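PDB 3KMI: putative membrane protein COG4129 from Clostridium difficile, which is of unknown function but probably exports aromatic acids across the bacterial cell membrane, this chain being its C-terminal helical domain. Local coordinates for residues V21-V33 / A105-Y117. Numbering follows the deposited sequence.
Sequences VSIVLIDIADIIV and AHILSAFIHKIGY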
ATOM      1  N   VAL A  21     -13.750  -0.910  -9.757  1.00  9.80           N
ATOM      2  CA  VAL A  21     -12.988  -0.794  -8.519  1.00  9.56           C
ATOM      3  C   VAL A  21     -13.977  -0.791  -7.338  1.00  9.99           C
ATOM      4  O   VAL A  21     -13.787  -1.492  -6.340  1.00  9.95           O
ATOM      5  CB  VAL A  21     -12.167   0.547  -8.495  1.00  9.86           C
ATOM      6  CG1 VAL A  21     -11.648   0.828  -7.106  1.00  7.41           C
ATOM      7  CG2 VAL A  21     -10.995   0.487  -9.566  1.00 10.65           C
ATOM      8  N   SER A  22     -15.051  -0.043  -7.490  1.00  9.75           N
ATOM      9  CA  SER A  22     -15.990   0.106  -6.354  1.00  9.94           C
ATOM     10  C   SER A  22     -16.682  -1.215  -6.085  1.00  9.41           C
ATOM     11  O   SER A  22     -16.898  -1.595  -4.926  1.00  9.24           O
ATOM     12  CB  SER A  22     -17.012   1.186  -6.649  1.00  9.29           C
ATOM     13  OG  SER A  22     -16.397   2.459  -6.784  1.00 10.58           O
ATOM     14  N   ILE A  23     -17.011  -1.924  -7.164  1.00  8.93           N
ATOM     15  CA  ILE A  23     -17.639  -3.242  -7.033  1.00  9.95           C
ATOM     16  C   ILE A  23     -16.782  -4.193  -6.170  1.00  9.59           C
ATOM     17  O   ILE A  23     -17.300  -4.861  -5.282  1.00  9.43           O
ATOM     18  CB  ILE A  23     -17.920  -3.887  -8.413  1.00  9.11           C
ATOM     19  CG1 ILE A  23     -19.136  -3.206  -9.046  1.00 11.93           C
ATOM     20  CG2 ILE A  23     -18.233  -5.361  -8.235  1.00 10.58           C
ATOM     21  CD1 ILE A  23     -19.383  -3.551 -10.556  1.00 16.20           C
ATOM     22  N   VAL A  24     -15.481  -4.241  -6.444  1.00  9.39           N
ATOM     23  CA  VAL A  24     -14.564  -5.104  -5.710  1.00  9.84           C
ATOM     24  C   VAL A  24     -14.481  -4.575  -4.269  1.00  9.43           C
ATOM     25  O   VAL A  24     -14.416  -5.348  -3.339  1.00  9.79           O
ATOM     26  CB  VAL A  24     -13.143  -5.156  -6.362  1.00 10.37           C
ATOM     27  CG1 VAL A  24     -12.168  -5.955  -5.460  1.00 11.19           C
ATOM     28  CG2 VAL A  24     -13.206  -5.789  -7.769  1.00 10.82           C
ATOM     29  N   LEU A  25     -14.414  -3.259  -4.098  1.00  8.84           N
ATOM     30  CA  LEU A  25     -14.363  -2.690  -2.748  1.00  9.26           C
ATOM     31  C   LEU A  25     -15.568  -3.124  -1.893  1.00  9.15           C
ATOM     32  O   LEU A  25     -15.432  -3.514  -0.718  1.00  8.53           O
ATOM     33  CB  LEU A  25     -14.237  -1.149  -2.833  1.00  9.37           C
ATOM     34  CG  LEU A  25     -14.032  -0.459  -1.490  1.00  9.27           C
ATOM     35  CD1 LEU A  25     -12.586  -0.663  -0.962  1.00  7.15           C
ATOM     36  CD2 LEU A  25     -14.323   1.076  -1.560  1.00  6.15           C
ATOM     37  N   ILE A  26     -16.754  -3.049  -2.479  1.00  9.68           N
ATOM     38  CA  ILE A  26     -17.970  -3.452  -1.773  1.00  9.64           C
ATOM     39  C   ILE A  26     -17.943  -4.973  -1.466  1.00 10.69           C
ATOM     40  O   ILE A  26     -18.415  -5.407  -0.407  1.00 10.14           O
ATOM     41  CB  ILE A  26     -19.218  -3.059  -2.615  1.00  9.40           C
ATOM     42  CG1 ILE A  26     -19.358  -1.528  -2.634  1.00 10.03           C
ATOM     43  CG2 ILE A  26     -20.470  -3.743  -2.114  1.00  9.27           C
ATOM     44  CD1 ILE A  26     -20.102  -0.966  -3.873  1.00 10.29           C
ATOM     45  N   ASP A  27     -17.402  -5.770  -2.396  1.00 10.49           N
ATOM     46  CA  ASP A  27     -17.235  -7.220  -2.123  1.00 11.97           C
ATOM     47  C   ASP A  27     -16.415  -7.391  -0.874  1.00 12.11           C
ATOM     48  O   ASP A  27     -16.736  -8.249  -0.066  1.00 12.86           O
ATOM     49  CB  ASP A  27     -16.475  -7.957  -3.232  1.00 11.16           C
ATOM     50  CG  ASP A  27     -17.245  -8.060  -4.507  1.00 12.06           C
ATOM     51  OD1 ASP A  27     -18.478  -7.941  -4.461  1.00 11.68           O
ATOM     52  OD2 ASP A  27     -16.603  -8.283  -5.567  1.00 12.85           O
ATOM     53  N   ILE A  28     -15.339  -6.601  -0.742  1.00 11.06           N
ATOM     54  CA  ILE A  28     -14.497  -6.636   0.469  1.00 11.54           C
ATOM     55  C   ILE A  28     -15.295  -6.316   1.765  1.00 10.83           C
ATOM     56  O   ILE A  28     -15.271  -7.087   2.757  1.00 11.02           O
ATOM     57  CB  ILE A  28     -13.223  -5.765   0.313  1.00 11.47           C
ATOM     58  CG1 ILE A  28     -12.265  -6.449  -0.682  1.00 14.52           C
ATOM     59  CG2 ILE A  28     -12.528  -5.564   1.663  1.00 11.58           C
ATOM     60  CD1 ILE A  28     -11.307  -5.450  -1.389  1.00 12.72           C
ATOM     61  N   ALA A  29     -16.035  -5.225   1.747  1.00 10.51           N
ATOM     62  CA  ALA A  29     -16.896  -4.869   2.902  1.00  9.75           C
ATOM     63  C   ALA A  29     -17.825  -6.054   3.282  1.00 10.56           C
ATOM     64  O   ALA A  29     -18.058  -6.299   4.466  1.00  9.61           O
ATOM     65  CB  ALA A  29     -17.727  -3.635   2.603  1.00  8.68           C
ATOM     66  N   ASP A  30     -18.374  -6.753   2.284  1.00 11.24           N
ATOM     67  CA  ASP A  30     -19.298  -7.887   2.534  1.00 12.28           C
ATOM     68  C   ASP A  30     -18.585  -9.085   3.144  1.00 12.38           C
ATOM     69  O   ASP A  30     -19.182  -9.879   3.889  1.00 12.35           O
ATOM     70  CB  ASP A  30     -19.951  -8.353   1.223  1.00 13.89           C
ATOM     71  CG  ASP A  30     -20.924  -7.331   0.642  1.00 17.98           C
ATOM     72  OD1 ASP A  30     -21.449  -6.509   1.412  1.00 22.10           O
ATOM     73  OD2 ASP A  30     -21.159  -7.348  -0.595  1.00 23.79           O
ATOM     74  N   ILE A  31     -17.320  -9.266   2.780  1.00 11.57           N
ATOM     75  CA  ILE A  31     -16.531 -10.378   3.306  1.00 12.09           C
ATOM     76  C   ILE A  31     -16.271 -10.200   4.814  1.00 11.97           C
ATOM     77  O   ILE A  31     -16.347 -11.172   5.593  1.00 10.99           O
ATOM     78  CB  ILE A  31     -15.229 -10.590   2.518  1.00 13.08           C
ATOM     79  CG1 ILE A  31     -15.562 -11.244   1.158  1.00 13.64           C
ATOM     80  CG2 ILE A  31     -14.277 -11.484   3.346  1.00 13.57           C
ATOM     81  CD1 ILE A  31     -14.529 -11.066   0.068  1.00 16.49           C
ATOM     82  N   ILE A  32     -16.025  -8.955   5.238  1.00 11.02           N
ATOM     83  CA  ILE A  32     -15.841  -8.679   6.677  1.00 10.30           C
ATOM     84  C   ILE A  32     -17.008  -9.228   7.503  1.00 11.08           C
ATOM     85  O   ILE A  32     -16.793  -9.848   8.557  1.00 10.27           O
ATOM     86  CB  ILE A  32     -15.613  -7.164   6.962  1.00  9.84           C
ATOM     87  CG1 ILE A  32     -14.361  -6.700   6.245  1.00  8.35           C
ATOM     88  CG2 ILE A  32     -15.579  -6.847   8.482  1.00  8.94           C
ATOM     89  CD1 ILE A  32     -14.226  -5.179   6.096  1.00  8.59           C
ATOM     90  N   VAL A  33     -18.231  -9.017   7.007  1.00 11.89           N
ATOM     91  CA  VAL A  33     -19.456  -9.386   7.732  1.00 14.09           C
ATOM     92  C   VAL A  33     -19.855 -10.841   7.498  1.00 15.41           C
ATOM     93  O   VAL A  33     -20.359 -11.477   8.401  1.00 16.63           O
ATOM     94  CB  VAL A  33     -20.660  -8.475   7.377  1.00 13.54           C
ATOM     95  CG1 VAL A  33     -21.919  -8.938   8.097  1.00 15.23           C
ATOM     96  CG2 VAL A  33     -20.375  -7.067   7.763  1.00 14.61           C
ATOM     97  N   ALA A 105     -15.236  -3.999  13.490  1.00  3.73           N
ATOM     98  CA  ALA A 105     -15.220  -4.597  12.144  1.00  3.09           C
ATOM     99  C   ALA A 105     -16.507  -4.288  11.391  1.00  2.79           C
ATOM    100  O   ALA A 105     -16.470  -3.924  10.225  1.00  2.97           O
ATOM    101  CB  ALA A 105     -14.982  -6.144  12.231  1.00  2.00           C
ATOM    102  N   HIS A 106     -17.653  -4.427  12.057  1.00  4.18           N
ATOM    103  CA  HIS A 106     -18.936  -4.016  11.479  1.00  4.87           C
ATOM    104  C   HIS A 106     -18.912  -2.519  11.095  1.00  6.59           C
ATOM    105  O   HIS A 106     -19.437  -2.153  10.068  1.00  7.64           O
ATOM    106  CB  HIS A 106     -20.070  -4.298  12.469  1.00  4.19           C
ATOM    107  CG  HIS A 106     -20.449  -5.744  12.570  1.00  2.25           C
ATOM    108  ND1 HIS A 106     -21.173  -6.392  11.589  1.00  3.21           N
ATOM    109  CD2 HIS A 106     -20.268  -6.649  13.562  1.00  2.23           C
ATOM    110  CE1 HIS A 106     -21.398  -7.640  11.958  1.00  3.16           C
ATOM    111  NE2 HIS A 106     -20.858  -7.822  13.153  1.00  2.11           N
ATOM    112  N   ILE A 107     -18.280  -1.676  11.905  1.00  6.98           N
ATOM    113  CA  ILE A 107     -18.198  -0.235  11.616  1.00  8.16           C
ATOM    114  C   ILE A 107     -17.280   0.015  10.390  1.00  8.46           C
ATOM    115  O   ILE A 107     -17.597   0.842   9.528  1.00  7.86           O
ATOM    116  CB  ILE A 107     -17.754   0.557  12.868  1.00  8.31           C
ATOM    117  CG1 ILE A 107     -18.921   0.648  13.863  1.00  9.48           C
ATOM    118  CG2 ILE A 107     -17.250   1.997  12.515  1.00  8.01           C
ATOM    119  CD1 ILE A 107     -18.476   0.952  15.273  1.00 14.74           C
ATOM    120  N   LEU A 108     -16.163  -0.713  10.332  1.00  8.05           N
ATOM    121  CA  LEU A 108     -15.263  -0.674   9.194  1.00  7.87           C
ATOM    122  C   LEU A 108     -16.000  -1.088   7.917  1.00  7.80           C
ATOM    123  O   LEU A 108     -15.899  -0.437   6.858  1.00  7.98           O
ATOM    124  CB  LEU A 108     -14.057  -1.608   9.416  1.00  8.06           C
ATOM    125  CG  LEU A 108     -13.164  -1.647   8.172  1.00  8.77           C
ATOM    126  CD1 LEU A 108     -12.580  -0.242   7.948  1.00 11.74           C
ATOM    127  CD2 LEU A 108     -12.085  -2.708   8.279  1.00 12.46           C
ATOM    128  N   SER A 109     -16.712  -2.194   7.998  1.00  6.57           N
ATOM    129  CA  SER A 109     -17.467  -2.650   6.859  1.00  7.65           C
ATOM    130  C   SER A 109     -18.502  -1.606   6.375  1.00  7.35           C
ATOM    131  O   SER A 109     -18.609  -1.347   5.170  1.00  6.86           O
ATOM    132  CB  SER A 109     -18.177  -3.942   7.214  1.00  8.59           C
ATOM    133  OG  SER A 109     -19.021  -4.328   6.160  1.00  8.70           O
ATOM    134  N   ALA A 110     -19.220  -0.985   7.312  1.00  5.67           N
ATOM    135  CA  ALA A 110     -20.173   0.075   6.967  1.00  6.32           C
ATOM    136  C   ALA A 110     -19.453   1.230   6.261  1.00  6.19           C
ATOM    137  O   ALA A 110     -19.939   1.765   5.264  1.00  6.74           O
ATOM    138  CB  ALA A 110     -20.905   0.576   8.234  1.00  6.01           C
ATOM    139  N   PHE A 111     -18.283   1.580   6.760  1.00  5.45           N
ATOM    140  CA  PHE A 111     -17.495   2.702   6.193  1.00  6.52           C
ATOM    141  C   PHE A 111     -17.022   2.390   4.751  1.00  6.70           C
ATOM    142  O   PHE A 111     -17.081   3.253   3.864  1.00  7.11           O
ATOM    143  CB  PHE A 111     -16.318   3.042   7.121  1.00  6.50           C
ATOM    144  CG  PHE A 111     -15.455   4.196   6.637  1.00  8.76           C
ATOM    145  CD1 PHE A 111     -16.011   5.453   6.386  1.00  9.11           C
ATOM    146  CD2 PHE A 111     -14.082   4.028   6.483  1.00 10.81           C
ATOM    147  CE1 PHE A 111     -15.192   6.533   5.939  1.00 10.75           C
ATOM    148  CE2 PHE A 111     -13.262   5.085   6.048  1.00 12.15           C
ATOM    149  CZ  PHE A 111     -13.830   6.336   5.761  1.00 12.11           C
ATOM    150  N   ILE A 112     -16.583   1.156   4.513  1.00  5.92           N
ATOM    151  CA  ILE A 112     -16.208   0.713   3.182  1.00  6.70           C
ATOM    152  C   ILE A 112     -17.411   0.701   2.209  1.00  7.04           C
ATOM    153  O   ILE A 112     -17.273   1.080   1.051  1.00  8.09           O
ATOM    154  CB  ILE A 112     -15.501  -0.693   3.201  1.00  6.09           C
ATOM    155  CG1 ILE A 112     -14.187  -0.590   3.994  1.00  7.62           C
ATOM    156  CG2 ILE A 112     -15.243  -1.154   1.768  1.00  5.79           C
ATOM    157  CD1 ILE A 112     -13.530  -1.929   4.375  1.00  8.02           C
ATOM    158  N   HIS A 113     -18.567   0.241   2.670  1.00  6.87           N
ATOM    159  CA  HIS A 113     -19.810   0.380   1.872  1.00  9.05           C
ATOM    160  C   HIS A 113     -20.116   1.825   1.529  1.00  7.98           C
ATOM    161  O   HIS A 113     -20.516   2.137   0.403  1.00  8.10           O
ATOM    162  CB  HIS A 113     -21.033  -0.204   2.591  1.00  8.94           C
ATOM    163  CG  HIS A 113     -21.168  -1.691   2.450  1.00 15.91           C
ATOM    164  ND1 HIS A 113     -21.204  -2.541   3.532  1.00 20.23           N
ATOM    165  CD2 HIS A 113     -21.306  -2.480   1.355  1.00 19.45           C
ATOM    166  CE1 HIS A 113     -21.322  -3.790   3.113  1.00 18.07           C
ATOM    167  NE2 HIS A 113     -21.378  -3.782   1.796  1.00 19.22           N
ATOM    168  N   LYS A 114     -19.964   2.700   2.511  1.00  7.34           N
ATOM    169  CA  LYS A 114     -20.229   4.108   2.317  1.00  7.67           C
ATOM    170  C   LYS A 114     -19.311   4.606   1.215  1.00  7.45           C
ATOM    171  O   LYS A 114     -19.744   5.291   0.271  1.00  8.30           O
ATOM    172  CB  LYS A 114     -20.028   4.894   3.618  1.00  6.19           C
ATOM    173  CG  LYS A 114     -20.232   6.404   3.480  1.00  8.44           C
ATOM    174  CD  LYS A 114     -20.006   7.074   4.816  1.00 11.41           C
ATOM    175  CE  LYS A 114     -20.350   8.559   4.821  1.00 11.18           C
ATOM    176  NZ  LYS A 114     -20.172   9.069   6.220  1.00  8.85           N
ATOM    177  N   ILE A 115     -18.044   4.264   1.326  1.00  7.85           N
ATOM    178  CA  ILE A 115     -17.060   4.655   0.305  1.00  8.69           C
ATOM    179  C   ILE A 115     -17.473   4.092  -1.080  1.00  8.83           C
ATOM    180  O   ILE A 115     -17.473   4.805  -2.095  1.00  9.72           O
ATOM    181  CB  ILE A 115     -15.614   4.204   0.666  1.00  9.13           C
ATOM    182  CG1 ILE A 115     -15.098   4.883   1.961  1.00  9.06           C
ATOM    183  CG2 ILE A 115     -14.674   4.463  -0.549  1.00  9.85           C
ATOM    184  CD1 ILE A 115     -13.715   4.329   2.485  1.00 11.84           C
ATOM    185  N   GLY A 116     -17.790   2.812  -1.130  1.00  9.28           N
ATOM    186  CA  GLY A 116     -18.113   2.184  -2.396  1.00  9.09           C
ATOM    187  C   GLY A 116     -19.297   2.819  -3.108  1.00  8.45           C
ATOM    188  O   GLY A 116     -19.343   2.834  -4.345  1.00 10.29           O
ATOM    189  N   TYR A 117     -20.268   3.340  -2.351  1.00  7.24           N
ATOM    190  CA  TYR A 117     -21.530   3.858  -2.939  1.00  7.69           C
ATOM    191  C   TYR A 117     -21.644   5.363  -3.084  1.00  8.26           C
ATOM    192  O   TYR A 117     -22.636   5.856  -3.651  1.00  7.36           O
ATOM    193  CB  TYR A 117     -22.754   3.340  -2.144  1.00  7.40           C
ATOM    194  CG  TYR A 117     -23.014   1.877  -2.423  1.00  7.94           C
ATOM    195  CD1 TYR A 117     -23.605   1.478  -3.629  1.00  7.84           C
ATOM    196  CD2 TYR A 117     -22.642   0.902  -1.523  1.00  9.87           C
ATOM    197  CE1 TYR A 117     -23.817   0.144  -3.918  1.00 10.12           C
ATOM    198  CE2 TYR A 117     -22.868  -0.429  -1.802  1.00  9.66           C
ATOM    199  CZ  TYR A 117     -23.445  -0.793  -2.991  1.00 11.51           C
ATOM    200  OH  TYR A 117     -23.690  -2.123  -3.246  1.00 11.27           O
TER
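His113 lies across one turn of helix 7-33, covering Ala29 and reaching the carboxylate of Asp30. Its imidazole leaves CB with CG anti to the carbonyl carbon (chi1 -82°), which swings the ring across to the other helix. CG and ND1 lie under the Ala29 methyl, which sits squarely over one face, CB 3.6 Å from the ring centroid in a CH-pi contact. CD2 meets Ile26 CG2 at the edge, and CE1 touches both that methyl and Asp30 OD1 (3.2 Å). At the tip, His113 NE2 donates to Asp30 OD1 at 2.8 Å. The oxygen lies in the ring plane, but the donor comes in from above the carboxylate plane and the N-H...O angle is only 138°, so the bond is bent. A charged Asp30 could favour the protonated form of this histidine.

One turn away, Ser109 OG donates to Ala29 O (2.8 Å), also from above the carbonyl plane, tying a buried hydroxyl to the neighbouring backbone. The CA atoms of Ala29 and Ser109 are 4.6 Å apart. Further along, Ile26 CD1 lies over a face of the Tyr117 ring, and the bare CA of Gly116 leaves room for Ile26 CG1. The backbones also run close at Gly116 and Ser22, whose OG is hydrogen-bonded to Arg171. On the buried flank Leu25 CG packs on Ile112 CG2 (3.5 Å), and Ile32 enters as a knob among Ala105, Leu108, Ser109 and Ile112.

This antiparallel packing, segment axes within 8.5 Å at 163°, pairs helices 7-33 and 103-117 in the helical bundle of a putative aromatic acid exporter C-terminal domain.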